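Rhamnosidase B (Bacillus sp., PDB 2OKX) hydrolyses terminal alpha-L-rhamnose from rhamnose-containing glycosides, as an alpha-L-rhamnosidase of glycoside hydrolase family 78. Local coordinates at residues T660-H663 against Y664-I668; S624-P627 against N628-F631; V191-D194 against I195-T199. All coordinates share one frame; numbering follows the deposited sequence.

Contact 1: T660-H663 against Y664-I668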
# COMPACT_ATOMS: atom_id res chain seq x y z
N THR A 660 0.85 -24.39 9.84
CA THR A 660 1.40 -24.05 8.54
C THR A 660 2.69 -24.80 8.21
O THR A 660 2.90 -25.22 7.07
CB THR A 660 1.62 -22.52 8.40
OG1 THR A 660 1.87 -22.21 7.02
CG2 THR A 660 2.81 -22.06 9.24
N LEU A 661 3.56 -24.97 9.20
CA LEU A 661 4.81 -25.69 8.97
C LEU A 661 4.53 -27.14 8.60
O LEU A 661 5.22 -27.72 7.75
CB LEU A 661 5.71 -25.64 10.21
CG LEU A 661 6.47 -24.32 10.42
CD1 LEU A 661 7.29 -24.41 11.71
CD2 LEU A 661 7.37 -24.06 9.22
N THR A 662 3.51 -27.72 9.22
CA THR A 662 3.14 -29.10 8.94
C THR A 662 2.80 -29.24 7.46
O THR A 662 3.25 -30.19 6.81
CB THR A 662 1.91 -29.52 9.78
OG1 THR A 662 2.26 -29.55 11.16
CG2 THR A 662 1.42 -30.90 9.35
N HIS A 663 2.04 -28.29 6.93
CA HIS A 663 1.67 -28.35 5.52
C HIS A 663 2.80 -28.02 4.56
O HIS A 663 2.82 -28.51 3.43
CB HIS A 663 0.46 -27.46 5.26
CG HIS A 663 -0.81 -28.00 5.84
ND1 HIS A 663 -1.09 -27.97 7.19
CD2 HIS A 663 -1.85 -28.66 5.26
CE1 HIS A 663 -2.25 -28.57 7.41
NE2 HIS A 663 -2.72 -29.00 6.26
N TYR A 664 3.76 -27.20 4.98
CA TYR A 664 4.88 -26.89 4.09
C TYR A 664 5.75 -28.14 3.93
O TYR A 664 6.31 -28.38 2.86
CB TYR A 664 5.72 -25.73 4.64
CG TYR A 664 5.23 -24.37 4.19
CD1 TYR A 664 4.38 -23.62 4.99
CD2 TYR A 664 5.59 -23.86 2.94
CE1 TYR A 664 3.88 -22.39 4.55
CE2 TYR A 664 5.11 -22.63 2.50
CZ TYR A 664 4.25 -21.90 3.30
OH TYR A 664 3.75 -20.70 2.86
N LEU A 665 5.84 -28.92 5.00
CA LEU A 665 6.63 -30.15 4.98
C LEU A 665 6.06 -31.18 4.01
O LEU A 665 6.80 -31.97 3.42
CB LEU A 665 6.70 -30.76 6.39
CG LEU A 665 7.60 -30.04 7.39
CD1 LEU A 665 7.49 -30.69 8.77
CD2 LEU A 665 9.04 -30.09 6.89
N GLU A 666 4.74 -31.16 3.83
CA GLU A 666 4.09 -32.09 2.91
C GLU A 666 4.49 -31.79 1.47
O GLU A 666 4.25 -32.59 0.57
CB GLU A 666 2.57 -32.02 3.06
CG GLU A 666 2.07 -32.38 4.45
CD GLU A 666 0.57 -32.19 4.59
OE1 GLU A 666 0.05 -32.37 5.71
OE2 GLU A 666 -0.08 -31.85 3.58
N HIS A 667 5.09 -30.62 1.25
CA HIS A 667 5.50 -30.23 -0.09
C HIS A 667 6.93 -30.64 -0.40
O HIS A 667 7.47 -30.30 -1.45
CB HIS A 667 5.31 -28.72 -0.27
CG HIS A 667 3.88 -28.32 -0.45
ND1 HIS A 667 3.26 -28.31 -1.68
CD2 HIS A 667 2.93 -27.99 0.46
CE1 HIS A 667 1.99 -27.99 -1.52
NE2 HIS A 667 1.76 -27.79 -0.24
N ILE A 668 7.54 -31.37 0.53
CA ILE A 668 8.89 -31.88 0.33
C ILE A 668 8.70 -33.29 -0.23
O ILE A 668 8.04 -34.12 0.38
CB ILE A 668 9.67 -31.96 1.67
CG1 ILE A 668 9.91 -30.55 2.22
CG2 ILE A 668 10.99 -32.68 1.46
CD1 ILE A 668 10.62 -30.52 3.56
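With OG1 of Thr660 swung opposite its own backbone N (chi1 -167°) and CG of Tyr664 turned opposite its carbonyl carbon (chi1 -88°), the hydroxyl meets one flank of the phenol ring a helical turn later, OG1 lying 3.2 Å from Tyr664 CE1. The carbonyl oxygen of Thr660 sits at the same flank, near the ring plane, 3.0 Å from Tyr664 CD1. It also accepts the helix bond from Tyr664 N (3.0 Å, N-H...O angle 145°), while the ring edge merely lies close to it. The polar ends find partners beyond the helix: Thr660 OG1 bonds to Pro612 O, and Tyr664 OH to Leu613 O. Replacing Tyr664 by an alanine would probably leave Leu613 O without its phenol partner and open a gap beside Phe631 and Pro627.

The next bond, Leu665 N to Leu661 O, is 3.1 Å long. After it the pattern weakens: Glu666 N reaches Thr662 O at 3.5 Å and His663 O at 3.3 Å, both weak, and Leu665 to Ile668 form a type I beta turn. Glu666 runs alongside His663, its OE1 over one imidazole face toward the rim, while His663 ND1 is taken up by His659 O. His667 brings CD2 to within 3.0 Å of His663 O at its ring edge.

This end of helix 647-665 lies among three others of the helical domain: helix 627-644 meets Thr660 and Tyr664, helix 696-715 receives Leu661 and Leu665 at Leu706, and Phe725 of helix 723-739 covers Leu661, Thr662 and Leu665.

Contact 2: S624-P627 against N628-F631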
# COMPACT_ATOMS: atom_id res chain seq x y z
N SER A 624 -3.11 -15.39 -2.57
CA SER A 624 -1.75 -15.51 -3.06
C SER A 624 -0.83 -15.97 -1.94
O SER A 624 -0.99 -15.57 -0.78
CB SER A 624 -1.27 -14.16 -3.59
OG SER A 624 0.09 -14.20 -3.96
N VAL A 625 0.14 -16.81 -2.28
CA VAL A 625 1.08 -17.33 -1.31
C VAL A 625 2.53 -17.19 -1.75
O VAL A 625 2.87 -17.44 -2.90
CB VAL A 625 0.84 -18.85 -1.03
CG1 VAL A 625 1.99 -19.41 -0.18
CG2 VAL A 625 -0.48 -19.05 -0.32
N ILE A 626 3.37 -16.77 -0.81
CA ILE A 626 4.80 -16.65 -1.04
C ILE A 626 5.40 -17.37 0.17
O ILE A 626 5.33 -16.87 1.30
CB ILE A 626 5.28 -15.19 -1.06
CG1 ILE A 626 4.66 -14.45 -2.25
CG2 ILE A 626 6.81 -15.16 -1.18
CD1 ILE A 626 5.09 -13.00 -2.37
N PRO A 627 5.97 -18.56 -0.04
CA PRO A 627 6.57 -19.33 1.06
C PRO A 627 7.42 -18.49 2.02
O PRO A 627 7.20 -18.51 3.23
CB PRO A 627 7.39 -20.39 0.33
CG PRO A 627 6.54 -20.66 -0.89
CD PRO A 627 6.14 -19.27 -1.33
N ASN A 628 8.39 -17.76 1.49
CA ASN A 628 9.26 -16.94 2.32
C ASN A 628 8.50 -15.93 3.19
O ASN A 628 8.89 -15.66 4.32
CB ASN A 628 10.29 -16.21 1.46
CG ASN A 628 11.40 -17.14 0.97
OD1 ASN A 628 12.08 -16.85 -0.02
ND2 ASN A 628 11.59 -18.25 1.67
N TRP A 629 7.40 -15.38 2.67
CA TRP A 629 6.64 -14.42 3.45
C TRP A 629 6.06 -15.11 4.69
O TRP A 629 6.08 -14.55 5.78
CB TRP A 629 5.49 -13.80 2.64
CG TRP A 629 5.88 -12.61 1.77
CD1 TRP A 629 5.06 -11.57 1.41
CD2 TRP A 629 7.14 -12.37 1.12
NE1 TRP A 629 5.73 -10.71 0.57
CE2 TRP A 629 7.00 -11.17 0.38
CE3 TRP A 629 8.37 -13.05 1.09
CZ2 TRP A 629 8.05 -10.64 -0.39
CZ3 TRP A 629 9.41 -12.52 0.33
CH2 TRP A 629 9.24 -11.33 -0.40
N THR A 630 5.56 -16.33 4.51
CA THR A 630 5.01 -17.05 5.65
C THR A 630 6.14 -17.41 6.61
O THR A 630 5.97 -17.37 7.83
CB THR A 630 4.25 -18.30 5.20
OG1 THR A 630 3.10 -17.91 4.44
CG2 THR A 630 3.78 -19.11 6.40
N PHE A 631 7.30 -17.74 6.06
CA PHE A 631 8.44 -18.07 6.91
C PHE A 631 8.87 -16.83 7.69
O PHE A 631 9.29 -16.92 8.84
CB PHE A 631 9.62 -18.59 6.08
CG PHE A 631 9.31 -19.83 5.26
CD1 PHE A 631 8.30 -20.70 5.66
CD2 PHE A 631 10.03 -20.11 4.11
CE1 PHE A 631 8.02 -21.85 4.91
CE2 PHE A 631 9.76 -21.26 3.35
CZ PHE A 631 8.75 -22.13 3.76
O HOH W 1 2.37 -16.32 1.86
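Ile626 and Trp629 meet at the start of helix 627-644, in the six-hairpin glycosidase domain of the enzyme. Ile626 holds the N-cap position and Pro627 opens the helix; having no N-H, the proline leaves no donor to be satisfied there.

Ile626 O is the main acceptor. It takes Thr630 N at 3.3 Å, a fairly straight bond (N-H...O 157°) that arrives nearly along the C=O axis, and a weak second one from Trp629 N at 2.9 Å, where the N-H is poorly aimed. Pro627 O carries the helix onward by accepting Phe631 N at 2.9 Å (156°), with the donor in the carbonyl plane. The N-H of Ile626 itself is met by a water: Ile626 N donates to water 1 at 2.9 Å, and water 1 passes a hydrogen to Thr630 OG1 at 3.1 Å. Thr630 OG1 in turn bonds to Leu613 O, so the water ties the residue before the helix to a threonine one turn inside it. Upstream, Asp350 accepts from Val625 N and is bonded to Ser624 OG, which Asp616 also grips.

The apolar half of the contact is a CH-pi arrangement. With CG2 opposite the backbone N and CG1 opposite the carbonyl carbon (chi1 -64°), Ile626 spreads two branches over one indole face. CD1 stands above the five-membered ring, 3.8 Å from its centroid, and CG2 sits toward the rim of the other ring, near CE3. Trp629 NE1 makes a weak bond to a bound glycerol. On another side of the helix, Pro627 O, already bonded to Phe631 N, also lies over one face of the Phe631 ring, 3.2 Å from CG.

Contact 3: V191-D194 against I195-T199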
# COMPACT_ATOMS: atom_id res chain seq x y z
N VAL A 191 -15.59 -8.01 16.55
CA VAL A 191 -14.51 -8.05 17.53
C VAL A 191 -13.94 -6.66 17.79
O VAL A 191 -13.82 -5.85 16.87
CB VAL A 191 -13.38 -8.99 17.05
CG1 VAL A 191 -12.90 -8.57 15.68
CG2 VAL A 191 -12.23 -8.97 18.04
N PRO A 192 -13.59 -6.36 19.05
CA PRO A 192 -13.05 -5.05 19.39
C PRO A 192 -11.69 -4.70 18.77
O PRO A 192 -10.77 -5.51 18.75
CB PRO A 192 -12.99 -5.09 20.92
CG PRO A 192 -12.78 -6.54 21.21
CD PRO A 192 -13.74 -7.20 20.25
N ARG A 193 -11.61 -3.47 18.25
CA ARG A 193 -10.39 -2.94 17.64
C ARG A 193 -9.21 -3.31 18.55
O ARG A 193 -9.26 -3.05 19.75
CB ARG A 193 -10.52 -1.42 17.54
CG ARG A 193 -9.36 -0.71 16.86
CD ARG A 193 -9.33 0.76 17.23
NE ARG A 193 -8.28 1.47 16.51
CZ ARG A 193 -8.43 2.06 15.33
NH1 ARG A 193 -9.61 2.03 14.72
NH2 ARG A 193 -7.40 2.66 14.75
N ASP A 194 -8.17 -3.92 17.99
CA ASP A 194 -7.02 -4.32 18.81
C ASP A 194 -5.80 -3.40 18.80
O ASP A 194 -4.67 -3.84 19.02
CB ASP A 194 -6.60 -5.76 18.47
CG ASP A 194 -6.39 -5.98 16.98
OD1 ASP A 194 -5.90 -7.07 16.60
OD2 ASP A 194 -6.70 -5.07 16.18
N ILE A 195 -6.03 -2.12 18.52
CA ILE A 195 -4.97 -1.11 18.53
C ILE A 195 -5.60 0.24 18.83
O ILE A 195 -6.80 0.43 18.66
CB ILE A 195 -4.23 -0.96 17.16
CG1 ILE A 195 -5.25 -0.78 16.04
CG2 ILE A 195 -3.31 -2.13 16.92
CD1 ILE A 195 -4.66 -0.16 14.78
N PRO A 196 -4.79 1.21 19.31
CA PRO A 196 -5.35 2.53 19.60
C PRO A 196 -5.73 3.20 18.29
O PRO A 196 -5.54 2.62 17.22
CB PRO A 196 -4.20 3.24 20.31
CG PRO A 196 -2.98 2.60 19.71
CD PRO A 196 -3.37 1.14 19.67
N PHE A 197 -6.28 4.41 18.36
CA PHE A 197 -6.70 5.12 17.16
C PHE A 197 -5.52 5.77 16.44
O PHE A 197 -4.49 6.06 17.03
CB PHE A 197 -7.75 6.18 17.52
CG PHE A 197 -9.09 5.59 17.88
CD1 PHE A 197 -9.81 4.84 16.95
CD2 PHE A 197 -9.64 5.79 19.14
CE1 PHE A 197 -11.05 4.29 17.27
CE2 PHE A 197 -10.88 5.25 19.47
CZ PHE A 197 -11.59 4.50 18.54
N LEU A 198 -5.70 6.00 15.14
CA LEU A 198 -4.65 6.61 14.33
C LEU A 198 -4.59 8.11 14.58
O LEU A 198 -5.52 8.71 15.13
CB LEU A 198 -4.90 6.35 12.84
CG LEU A 198 -5.03 4.89 12.37
CD1 LEU A 198 -4.98 4.85 10.84
CD2 LEU A 198 -3.90 4.05 12.95
N THR A 199 -3.49 8.72 14.18
CA THR A 199 -3.32 10.15 14.34
C THR A 199 -4.02 10.82 13.16
O THR A 199 -4.44 10.16 12.22
CB THR A 199 -1.84 10.58 14.24
OG1 THR A 199 -1.40 10.40 12.89
CG2 THR A 199 -0.97 9.75 15.15
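Arg193 reaches with the edge of its guanidinium to the carbonyl oxygens of Ile195 and Pro196, in the loop that leaves strand 189-192, an outermost strand of a mixed five-stranded sheet in the N-terminal domain, on its way to strand 201-203. It is a loop in which one arginine side chain donates to two successive backbone carbonyl groups.

In the first shell, Arg193 NE donates weakly to Ile195 O at 2.8 Å and to Pro196 O at 3.1 Å, so its single N-H is shared. The firmer link is Arg193 NH2 to Pro196 O, also 3.1 Å, with an N-H...O angle of 142°. Pro196 O therefore receives two donors, and it lies in the guanidinium plane to within 12°, though the donor stands tilted from the carbonyl plane. One face of the group is covered by Phe197, whose CD1 lies over its centre, 3.5 Å from Arg193 CZ. Because the two planes are 48° apart, this is a slanted approach and no parallel stack. The reach comes from an extended chain: CG is opposite the backbone N, and the run to NE stays stretched.

Further out, strand 70-77, which pairs in parallel with strand 189-192, fixes the pieces. Asp74 forms a salt bridge with Arg193 NH1, Tyr76 stacks on the Phe197 ring, and the backbones of Tyr73 and Arg193 are hydrogen-bonded. The neighbouring carboxylate of Asp194 turns to Arg599 of helix 595-603, its OD2 forming a salt bridge that joins the loop to the helical domain.

Alongside the guanidinium runs Ile195, whose CG1 comes 3.8 Å from Arg193 NE and whose CD1 comes 3.9 Å from Arg193 NH2.

Contacts 1 and 2 belong to consecutive helices of one domain, their centres 12 Å apart, and they touch. Tyr664 OH lies 3.3 Å from Thr630 OG1, a weak, probable hydrogen bond, and Tyr664 CD2 packs 3.7 Å from Phe631 CZ, the ring planes about 60° apart. Both hydroxyls also bond to Leu613 O, which draws the two helices to one acceptor. Contact 3 stands apart: its centre is 27 Å from that of contact 2 and 34 Å from that of contact 1, with nearest atoms about 18 and 19 Å away. Glycerol, probably from the crystallisation liquor, is bound near Trp629 of contact 2 and Asp194 of contact 3.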